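PDB 5CEC: Bd3459 from Bdellovibrio bacteriovorus, which is a predatory endopeptidase, probably with the serine-type D-Ala-D-Ala carboxypeptidase chemistry of the S13 family, bound here by its ankyrin-repeat immunity protein Bd3460. Local coordinates for residues 146-149 against 150-153; 152-155 against 156-159. The protein carries 1 engineered substitution. All blocks are in the same frame, centred on the assembly; numbering follows the deposited sequence.

Contact 1: residues 146-149 against 150-153; sequences LLAW and LAEE. With SO4 (sulfate ion), chain E.
A148 and A151 stand at the two ends of a type I beta turn, and a second type I turn, L150 to E153, begins before the first has finished; together they coil the loop between strand 135-141 and helix 167-182. A151 N donates to A148 O over 3.0 Å with an N-H...O angle of 142°, and E153 N closes the next turn on L150 O at 2.9 Å. The first closure also brings the methyls of the two alanines to 4.3 Å between their CB atoms, and both rest against Y254 of helix 253-262.

The W149 indole lies apart from this small apolar pair. With CG opposite the backbone N (chi1 -161°), the ring swings to the flank of the turn, where it meets L150 at an oblique crossing: one branch, L150 CD2, comes 4.1 Å from W149 CD1. The pyrrole N-H points outward to a sulfate at the ring edge, near its plane; W149 NE1 to O3 of the ion measures 2.9 Å, and the 137° N-H...O angle shows a bent bond. R118 NH1 holds the same sulfate, while R118 NE forms a salt bridge with E153 OE2; R118 thus reaches the E153 carboxylate directly and the indole N-H by way of the ion, which probably came from the crystallisation liquor.

Within the coil, one water links three polar atoms: it donates to W149 O and to E153 OE2, each at 2.8 Å, and accepts from E152 N at 3.1 Å.

Contact 2: residues 152-155 against 156-159; sequences EEKP and MIGG. With SO4 (sulfate ion), chain H.
I157 lays its side chain back across the backbone of E152 and E153, over a type VIa beta turn that runs from E153 to M156 with a cis peptide before P155. CG1 of I157 lies beside its own backbone N (chi1 -70°), which directs the longer branch to the start of the turn: CG1 is 3.6 Å from E153 O, and the terminal CD1 reaches 3.5 Å from E152 O. K154 CG packs beside this branch, 4.2 Å from I157 CD1.

E153 O takes two backbone N-H groups, one of them weakly. It accepts from I157 N at 3.2 Å, with an N-H...O angle of 149°, and the weak bond comes from M156 N at 2.9 Å, bent to 124°. M156 sets its CB against the same oxygen, 3.6 Å from E153 O, but its thioether extends from the turn to L150 and P162. The ring of P155 is on the outer side of the bend and packs on Q39 of the Bd3460 chain.

Beyond CG the K154 chain is fully extended, which carries its ammonium group clear of the turn to N75 OD1 of Bd3460. A sulfate, probably from the crystallisation liquor and bonded to the backbone N of L76 and D77 of Bd3460, adds a second partner: K154 NZ lies 3.0 Å from its O2.

Contacts 1 and 2 are successive pieces of one loop, both near the surface, with centres about 9 Å apart and E152 and E153 in common. The M156 side chain joins them: its CB is 3.3 Å from L150 O and its SD 4.1 Å from A148 CB. Contact 1 packs only on its own protein chain, against helices 118-130, 167-182 and 253-262; its chemistry is that of two overlapping type I turns with a small apolar pair and a bridging water. Contact 2 is a cis-proline turn at the interface, where K154 and P155 meet Bd3460. The E152 carboxylate, common to both, is paired with R246 of its own chain.

Contact 1: residues 146-149 against 150-153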
ATOM      1  N   LEU A 146      20.909  -0.005  -8.832  1.00 15.77           N
ATOM      2  CA  LEU A 146      19.545  -0.255  -9.256  1.00 16.09           C
ATOM      3  C   LEU A 146      18.844   1.072  -9.375  1.00 16.83           C
ATOM      4  O   LEU A 146      18.858   1.877  -8.447  1.00 20.24           O
ATOM      5  CB  LEU A 146      18.816  -1.170  -8.304  1.00 17.12           C
ATOM      6  CG  LEU A 146      19.555  -2.459  -7.938  1.00 17.30           C
ATOM      7  CD1 LEU A 146      18.789  -3.219  -6.857  1.00 18.58           C
ATOM      8  CD2 LEU A 146      19.813  -3.329  -9.170  1.00 18.72           C
ATOM      9  N   LEU A 147      18.313   1.347 -10.552  1.00 16.23           N
ATOM     10  CA  LEU A 147      17.624   2.598 -10.844  1.00 16.25           C
ATOM     11  C   LEU A 147      16.350   2.271 -11.588  1.00 16.34           C
ATOM     12  O   LEU A 147      16.396   1.664 -12.692  1.00 18.49           O
ATOM     13  CB  LEU A 147      18.496   3.516 -11.692  1.00 17.33           C
ATOM     14  CG  LEU A 147      17.868   4.826 -12.124  1.00 17.17           C
ATOM     15  CD1 LEU A 147      17.645   5.745 -10.931  1.00 17.99           C
ATOM     16  CD2 LEU A 147      18.750   5.504 -13.155  1.00 17.85           C
ATOM     17  N   ALA A 148      15.216   2.632 -10.988  1.00 16.25           N
ATOM     18  CA  ALA A 148      13.886   2.449 -11.598  1.00 16.09           C
ATOM     19  C   ALA A 148      13.163   3.746 -11.371  1.00 15.91           C
ATOM     20  O   ALA A 148      12.759   4.055 -10.254  1.00 15.66           O
ATOM     21  CB  ALA A 148      13.129   1.318 -10.937  1.00 18.01           C
ATOM     22  N   TRP A 149      12.979   4.516 -12.433  1.00 15.90           N
ATOM     23  CA  TRP A 149      12.471   5.845 -12.272  1.00 16.49           C
ATOM     24  C   TRP A 149      11.168   5.908 -11.488  1.00 16.25           C
ATOM     25  O   TRP A 149      11.014   6.741 -10.580  1.00 16.51           O
ATOM     26  CB  TRP A 149      12.303   6.509 -13.638  1.00 16.91           C
ATOM     27  CG  TRP A 149      12.216   7.971 -13.602  1.00 17.86           C
ATOM     28  CD1 TRP A 149      11.137   8.743 -13.924  1.00 18.35           C
ATOM     29  CD2 TRP A 149      13.255   8.874 -13.242  1.00 18.23           C
ATOM     30  NE1 TRP A 149      11.444  10.076 -13.770  1.00 18.95           N
ATOM     31  CE2 TRP A 149      12.742  10.187 -13.372  1.00 17.98           C
ATOM     32  CE3 TRP A 149      14.582   8.719 -12.847  1.00 18.59           C
ATOM     33  CZ2 TRP A 149      13.505  11.325 -13.087  1.00 19.05           C
ATOM     34  CZ3 TRP A 149      15.332   9.853 -12.581  1.00 18.92           C
ATOM     35  CH2 TRP A 149      14.797  11.134 -12.702  1.00 18.59           C
ATOM     36  N   LEU A 150      10.246   5.002 -11.819  1.00 16.22           N
ATOM     37  CA  LEU A 150       8.913   4.973 -11.217  1.00 17.74           C
ATOM     38  C   LEU A 150       8.837   4.056  -9.969  1.00 17.74           C
ATOM     39  O   LEU A 150       7.753   3.602  -9.590  1.00 18.22           O
ATOM     40  CB  LEU A 150       7.848   4.608 -12.269  1.00 20.18           C
ATOM     41  CG  LEU A 150       7.774   5.562 -13.455  1.00 21.57           C
ATOM     42  CD1 LEU A 150       6.720   5.058 -14.425  1.00 24.68           C
ATOM     43  CD2 LEU A 150       7.491   7.005 -13.059  1.00 23.14           C
ATOM     44  N   ALA A 151       9.971   3.865  -9.288  1.00 16.96           N
ATOM     45  CA  ALA A 151      10.033   2.946  -8.124  1.00 17.71           C
ATOM     46  C   ALA A 151       8.931   3.156  -7.085  1.00 17.53           C
ATOM     47  O   ALA A 151       8.523   2.207  -6.444  1.00 18.97           O
ATOM     48  CB  ALA A 151      11.382   3.082  -7.457  1.00 18.89           C
ATOM     49  N   GLU A 152       8.547   4.413  -6.846  1.00 17.66           N
ATOM     50  CA  GLU A 152       7.515   4.786  -5.890  1.00 19.55           C
ATOM     51  C   GLU A 152       6.200   5.202  -6.469  1.00 18.74           C
ATOM     52  O   GLU A 152       5.401   5.819  -5.756  1.00 20.31           O
ATOM     53  CB  GLU A 152       7.924   6.090  -5.206  1.00 26.69           C
ATOM     54  CG  GLU A 152       9.162   6.058  -4.484  1.00 28.30           C
ATOM     55  CD  GLU A 152       9.296   7.265  -3.603  1.00 20.80           C
ATOM     56  OE1 GLU A 152       8.685   7.258  -2.544  1.00 20.08           O
ATOM     57  OE2 GLU A 152      10.071   8.139  -3.969  1.00 18.50           O
ATOM     58  N   GLU A 153       5.970   4.891  -7.732  1.00 18.92           N
ATOM     59  CA  GLU A 153       4.827   5.411  -8.456  1.00 19.49           C
ATOM     60  C   GLU A 153       4.114   4.295  -9.190  1.00 19.74           C
ATOM     61  O   GLU A 153       4.638   3.219  -9.377  1.00 19.50           O
ATOM     62  CB  GLU A 153       5.301   6.525  -9.413  1.00 19.62           C
ATOM     63  CG  GLU A 153       5.810   7.752  -8.681  1.00 20.03           C
ATOM     64  CD  GLU A 153       6.633   8.674  -9.556  1.00 21.86           C
ATOM     65  OE1 GLU A 153       6.174   9.045 -10.666  1.00 23.82           O
ATOM     66  OE2 GLU A 153       7.737   9.035  -9.126  1.00 21.13           O
TER
HETATM   67  S   SO4 E 503       9.256  13.006 -16.043  1.00 32.41           S
HETATM   68  O1  SO4 E 503       8.138  13.242 -15.091  1.00 31.28           O
HETATM   69  O2  SO4 E 503       8.748  12.714 -17.398  1.00 37.54           O
HETATM   70  O3  SO4 E 503      10.239  12.033 -15.540  1.00 35.62           O
HETATM   71  O4  SO4 E 503      10.081  14.263 -16.191  1.00 36.61           O
HETATM   72  O   HOH W   1       9.428   7.004  -8.291  1.00 16.76           O

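Contact 2: residues 152-155 against 156-159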
ATOM      1  N   GLU A 152       8.547   4.413  -6.846  1.00 17.66           N
ATOM      2  CA  GLU A 152       7.515   4.786  -5.890  1.00 19.55           C
ATOM      3  C   GLU A 152       6.200   5.202  -6.469  1.00 18.74           C
ATOM      4  O   GLU A 152       5.401   5.819  -5.756  1.00 20.31           O
ATOM      5  CB  GLU A 152       7.924   6.090  -5.206  1.00 26.69           C
ATOM      6  CG  GLU A 152       9.162   6.058  -4.484  1.00 28.30           C
ATOM      7  CD  GLU A 152       9.296   7.265  -3.603  1.00 20.80           C
ATOM      8  OE1 GLU A 152       8.685   7.258  -2.544  1.00 20.08           O
ATOM      9  OE2 GLU A 152      10.071   8.139  -3.969  1.00 18.50           O
ATOM     10  N   GLU A 153       5.970   4.891  -7.732  1.00 18.92           N
ATOM     11  CA  GLU A 153       4.827   5.411  -8.456  1.00 19.49           C
ATOM     12  C   GLU A 153       4.114   4.295  -9.190  1.00 19.74           C
ATOM     13  O   GLU A 153       4.638   3.219  -9.377  1.00 19.50           O
ATOM     14  CB  GLU A 153       5.301   6.525  -9.413  1.00 19.62           C
ATOM     15  CG  GLU A 153       5.810   7.752  -8.681  1.00 20.03           C
ATOM     16  CD  GLU A 153       6.633   8.674  -9.556  1.00 21.86           C
ATOM     17  OE1 GLU A 153       6.174   9.045 -10.666  1.00 23.82           O
ATOM     18  OE2 GLU A 153       7.737   9.035  -9.126  1.00 21.13           O
ATOM     19  N   LYS A 154       2.906   4.576  -9.622  1.00 20.65           N
ATOM     20  CA  LYS A 154       2.118   3.660 -10.409  1.00 20.35           C
ATOM     21  C   LYS A 154       2.696   3.687 -11.808  1.00 20.40           C
ATOM     22  O   LYS A 154       3.070   4.779 -12.280  1.00 22.76           O
ATOM     23  CB  LYS A 154       0.668   4.126 -10.455  1.00 21.55           C
ATOM     24  CG  LYS A 154       0.067   4.217  -9.083  1.00 24.46           C
ATOM     25  CD  LYS A 154      -1.379   4.554  -9.131  1.00 27.36           C
ATOM     26  CE  LYS A 154      -1.887   4.526  -7.718  1.00 29.88           C
ATOM     27  NZ  LYS A 154      -3.286   4.966  -7.663  1.00 31.55           N
ATOM     28  N   PRO A 155       2.797   2.551 -12.493  1.00 20.44           N
ATOM     29  CA  PRO A 155       2.260   1.241 -12.120  1.00 18.93           C
ATOM     30  C   PRO A 155       3.232   0.304 -11.411  1.00 19.29           C
ATOM     31  O   PRO A 155       2.916  -0.879 -11.246  1.00 19.88           O
ATOM     32  CB  PRO A 155       1.901   0.653 -13.486  1.00 19.87           C
ATOM     33  CG  PRO A 155       2.965   1.178 -14.374  1.00 21.82           C
ATOM     34  CD  PRO A 155       3.262   2.561 -13.890  1.00 22.55           C
ATOM     35  N   MET A 156       4.403   0.775 -10.975  1.00 19.27           N
ATOM     36  CA  MET A 156       5.359  -0.129 -10.349  1.00 18.25           C
ATOM     37  C   MET A 156       4.944  -0.556  -8.950  1.00 17.50           C
ATOM     38  O   MET A 156       5.330  -1.637  -8.494  1.00 19.86           O
ATOM     39  CB  MET A 156       6.748   0.499 -10.281  1.00 19.28           C
ATOM     40  CG  MET A 156       7.324   0.830 -11.633  1.00 19.68           C
ATOM     41  SD  MET A 156       9.124   0.977 -11.529  1.00 22.50           S
ATOM     42  CE  MET A 156       9.536  -0.734 -11.694  1.00 22.30           C
ATOM     43  N   ILE A 157       4.205   0.285  -8.247  1.00 17.21           N
ATOM     44  CA  ILE A 157       3.729  -0.054  -6.904  1.00 17.76           C
ATOM     45  C   ILE A 157       3.006  -1.413  -6.939  1.00 16.91           C
ATOM     46  O   ILE A 157       3.264  -2.303  -6.119  1.00 17.85           O
ATOM     47  CB  ILE A 157       2.785   1.038  -6.330  1.00 18.74           C
ATOM     48  CG1 ILE A 157       3.556   2.330  -6.009  1.00 19.24           C
ATOM     49  CG2 ILE A 157       2.056   0.542  -5.080  1.00 18.24           C
ATOM     50  CD1 ILE A 157       2.692   3.560  -5.898  1.00 19.84           C
ATOM     51  N   GLY A 158       2.113  -1.571  -7.906  1.00 16.72           N
ATOM     52  CA  GLY A 158       1.267  -2.772  -7.959  1.00 18.61           C
ATOM     53  C   GLY A 158       1.593  -3.729  -9.086  1.00 19.19           C
ATOM     54  O   GLY A 158       0.869  -4.712  -9.286  1.00 23.52           O
ATOM     55  N   GLY A 159       2.664  -3.457  -9.826  1.00 21.08           N
ATOM     56  CA  GLY A 159       2.994  -4.214 -11.022  1.00 23.47           C
ATOM     57  C   GLY A 159       3.937  -5.356 -10.779  1.00 19.99           C
ATOM     58  O   GLY A 159       4.347  -5.634  -9.647  1.00 20.89           O
TER
HETATM   59  S   SO4 H 301      -3.086   8.724  -8.798  1.00 33.55           S
HETATM   60  O1  SO4 H 301      -3.091  10.060  -8.129  1.00 39.33           O
HETATM   61  O2  SO4 H 301      -4.090   7.817  -8.176  1.00 30.89           O
HETATM   62  O3  SO4 H 301      -3.385   8.898 -10.223  1.00 32.99           O
HETATM   63  O4  SO4 H 301      -1.699   8.192  -8.637  1.00 36.39           O